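Local structure of phosphatidylethanolamine-binding protein (Plasmodium vivax, 2GZQ) at residues Gly11-Glu16 and Val190-Cys195. The protein probably binds phosphatidylethanolamine and related phospholipids through their phosphate-bearing head groups, as a malarial parasite member of the phosphatidylethanolamine-binding protein family. Sequence-based numbering, arbitrary orientation. Where two conformers were deposited one is given.
Sequences GPPTIE and VGFNWC
Pro13 presses its ring against strand 188-198 of the PEBP fold's mixed sheet, meeting the backbone of Phe192 and the indole of Trp194. Its CD sits 3.2 Å from the carbonyl oxygen of Phe192, and CG of the same proline lies 3.3 Å from that oxygen, so two ring carbons rest on one carbonyl oxygen. CG also reaches the indole, 3.8 Å from Trp194 CZ3; it comes in at the rim of the six-membered ring, in its plane, and not over a face. The Phe192 ring is touched more loosely, again at its edge, with Pro13 CG 4.4 Å from CD1. The proline was modelled in two conformers; these distances describe one.

Trp194 gets there by its torsions: chi1 of 83° places CG between the backbone N and the carbonyl carbon, and the indole then swings its far end back toward the proline. Leu18 of helix 15-20 touches Pro13, Phe192 and Trp194 alike, while Phe28 meets the Phe192 ring edge-to-face. Pro13, one residue before the N-cap Thr14 of helix 15-20, thus seats the N-terminal segment on the sheet. Farther back, Val190 and Gly191 form a classic beta bulge opposite Leu144. Between the two aromatic residues, Asn193 ND2 donates a hydrogen bond to Met39 O, and its OD1 accepts from both His51 N and Trp194 N, the latter at 2.9 Å with a bent N-H...O angle of 135°.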
ATOM      1  N   GLY A  11      11.568  -2.780  13.339  1.00 21.74           N
ATOM      2  CA  GLY A  11      10.819  -3.870  12.738  1.00 14.98           C
ATOM      3  C   GLY A  11       9.399  -3.452  12.410  1.00  8.66           C
ATOM      4  O   GLY A  11       9.059  -2.269  12.447  1.00 11.68           O
ATOM      5  N   PRO A  12       8.549  -4.434  12.087  1.00  7.28           N
ATOM      6  CA  PRO A  12       7.174  -4.183  11.696  1.00  7.89           C
ATOM      7  C   PRO A  12       6.413  -3.430  12.782  1.00  9.03           C
ATOM      8  O   PRO A  12       6.711  -3.576  13.978  1.00  9.33           O
ATOM      9  CB  PRO A  12       6.607  -5.592  11.508  1.00  8.55           C
ATOM     10  CG  PRO A  12       7.805  -6.417  11.177  1.00  8.65           C
ATOM     11  CD  PRO A  12       8.877  -5.867  12.037  1.00  7.74           C
ATOM     12  N   PRO A  13       5.451  -2.591  12.380  0.50  6.65           N
ATOM     13  CA  PRO A  13       4.505  -1.991  13.312  0.50  8.10           C
ATOM     14  C   PRO A  13       3.903  -3.033  14.253  0.50  8.90           C
ATOM     15  O   PRO A  13       3.675  -4.171  13.846  0.50 12.66           O
ATOM     16  CB  PRO A  13       3.450  -1.398  12.377  0.50  7.87           C
ATOM     17  CG  PRO A  13       4.253  -1.012  11.139  0.50  4.24           C
ATOM     18  CD  PRO A  13       5.213  -2.162  10.990  0.50  5.82           C
ATOM     19  N   THR A  14       3.654  -2.648  15.507  1.00  9.55           N
ATOM     20  CA  THR A  14       2.933  -3.504  16.416  1.00  9.19           C
ATOM     21  C   THR A  14       1.435  -3.236  16.342  1.00  9.33           C
ATOM     22  O   THR A  14       0.989  -2.165  15.900  1.00  9.19           O
ATOM     23  CB  THR A  14       3.392  -3.265  17.840  1.00 10.51           C
ATOM     24  OG1 THR A  14       2.984  -1.955  18.239  1.00 10.76           O
ATOM     25  CG2 THR A  14       4.917  -3.422  17.980  1.00 12.46           C
ATOM     26  N   ILE A  15       0.655  -4.207  16.793  1.00  8.25           N
ATOM     27  CA  ILE A  15      -0.794  -4.039  16.870  1.00  8.38           C
ATOM     28  C   ILE A  15      -1.174  -2.831  17.704  1.00  9.65           C
ATOM     29  O   ILE A  15      -2.054  -2.049  17.338  1.00  9.29           O
ATOM     30  CB  ILE A  15      -1.444  -5.334  17.411  1.00  9.74           C
ATOM     31  CG1 ILE A  15      -1.194  -6.515  16.461  1.00 12.68           C
ATOM     32  CG2 ILE A  15      -2.905  -5.166  17.632  1.00 10.47           C
ATOM     33  CD1 ILE A  15      -1.752  -6.305  15.062  1.00 10.10           C
ATOM     34  N   GLU A  16      -0.516  -2.672  18.838  1.00  9.04           N
ATOM     35  CA  GLU A  16      -0.826  -1.542  19.687  0.50 10.24           C
ATOM     36  C   GLU A  16      -0.560  -0.196  18.996  1.00  8.18           C
ATOM     37  O   GLU A  16      -1.363   0.725  19.135  1.00  8.17           O
ATOM     38  CB  GLU A  16      -0.108  -1.654  21.026  0.50 14.07           C
ATOM     39  CG  GLU A  16       1.333  -1.248  20.978  0.50 12.73           C
ATOM     40  CD  GLU A  16       1.534   0.178  21.421  0.50 12.17           C
ATOM     41  OE1 GLU A  16       0.592   0.757  22.005  0.50 26.18           O
ATOM     42  OE2 GLU A  16       2.636   0.718  21.189  0.50 23.35           O
ATOM     43  N   VAL A 190       1.250  -9.539   5.441  1.00  2.00           N
ATOM     44  CA  VAL A 190       2.504  -9.826   6.153  1.00  2.00           C
ATOM     45  C   VAL A 190       3.359  -8.622   6.539  1.00  2.00           C
ATOM     46  O   VAL A 190       4.256  -8.756   7.332  1.00  2.00           O
ATOM     47  CB  VAL A 190       3.364 -10.849   5.407  1.00  2.00           C
ATOM     48  CG1 VAL A 190       2.663 -12.192   5.233  1.00  2.00           C
ATOM     49  CG2 VAL A 190       3.837 -10.298   4.040  1.00  2.00           C
ATOM     50  N   GLY A 191       3.027  -7.449   6.010  1.00  2.00           N
ATOM     51  CA  GLY A 191       3.795  -6.254   6.298  1.00  2.00           C
ATOM     52  C   GLY A 191       2.980  -5.010   6.104  1.00  2.00           C
ATOM     53  O   GLY A 191       1.982  -4.990   5.395  1.00  2.00           O
ATOM     54  N   PHE A 192       3.432  -3.940   6.749  1.00  2.00           N
ATOM     55  CA  PHE A 192       2.729  -2.661   6.709  1.00  2.00           C
ATOM     56  C   PHE A 192       3.689  -1.527   7.023  1.00  2.10           C
ATOM     57  O   PHE A 192       4.556  -1.663   7.900  1.00  4.06           O
ATOM     58  CB  PHE A 192       1.602  -2.646   7.735  1.00  2.00           C
ATOM     59  CG  PHE A 192       0.721  -1.433   7.628  1.00  2.00           C
ATOM     60  CD1 PHE A 192       0.809  -0.378   8.554  1.00  2.00           C
ATOM     61  CD2 PHE A 192      -0.193  -1.320   6.600  1.00  2.00           C
ATOM     62  CE1 PHE A 192       0.018   0.745   8.427  1.00  2.07           C
ATOM     63  CE2 PHE A 192      -0.973  -0.189   6.476  1.00  2.00           C
ATOM     64  CZ  PHE A 192      -0.863   0.842   7.394  1.00  2.00           C
ATOM     65  N   ASN A 193       3.523  -0.390   6.355  1.00  2.00           N
ATOM     66  CA  ASN A 193       4.174   0.844   6.816  1.00  2.00           C
ATOM     67  C   ASN A 193       3.300   1.985   6.384  1.00  2.00           C
ATOM     68  O   ASN A 193       2.429   1.845   5.523  1.00  2.00           O
ATOM     69  CB  ASN A 193       5.592   0.965   6.232  1.00  2.00           C
ATOM     70  CG  ASN A 193       6.544   1.702   7.130  1.00  2.00           C
ATOM     71  OD1 ASN A 193       6.135   2.574   7.941  1.00  2.36           O
ATOM     72  ND2 ASN A 193       7.835   1.384   6.974  1.00  4.02           N
ATOM     73  N   TRP A 194       3.485   3.145   7.011  1.00  2.00           N
ATOM     74  CA  TRP A 194       2.666   4.302   6.657  1.00  2.00           C
ATOM     75  C   TRP A 194       3.381   5.560   7.085  1.00  2.00           C
ATOM     76  O   TRP A 194       4.326   5.520   7.881  1.00  2.00           O
ATOM     77  CB  TRP A 194       1.250   4.219   7.303  1.00  2.00           C
ATOM     78  CG  TRP A 194       1.181   4.693   8.735  1.00  2.12           C
ATOM     79  CD1 TRP A 194       0.615   5.844   9.154  1.00  2.84           C
ATOM     80  CD2 TRP A 194       1.674   4.029   9.907  1.00  2.70           C
ATOM     81  NE1 TRP A 194       0.724   5.958  10.528  1.00  3.79           N
ATOM     82  CE2 TRP A 194       1.357   4.848  11.017  1.00  3.69           C
ATOM     83  CE3 TRP A 194       2.341   2.829  10.129  1.00  4.26           C
ATOM     84  CZ2 TRP A 194       1.724   4.508  12.336  1.00  6.73           C
ATOM     85  CZ3 TRP A 194       2.696   2.480  11.451  1.00  6.09           C
ATOM     86  CH2 TRP A 194       2.391   3.326  12.526  1.00  8.20           C
ATOM     87  N   CYS A 195       2.883   6.683   6.561  1.00  2.00           N
ATOM     88  CA  CYS A 195       3.309   8.008   6.987  1.00  2.00           C
ATOM     89  C   CYS A 195       2.087   8.887   7.057  1.00  2.00           C
ATOM     90  O   CYS A 195       0.996   8.464   6.679  1.00  2.00           O
ATOM     91  CB  CYS A 195       4.351   8.564   5.994  1.00  2.00           C
ATOM     92  SG  CYS A 195       3.742   8.842   4.321  1.00  2.00           S
TER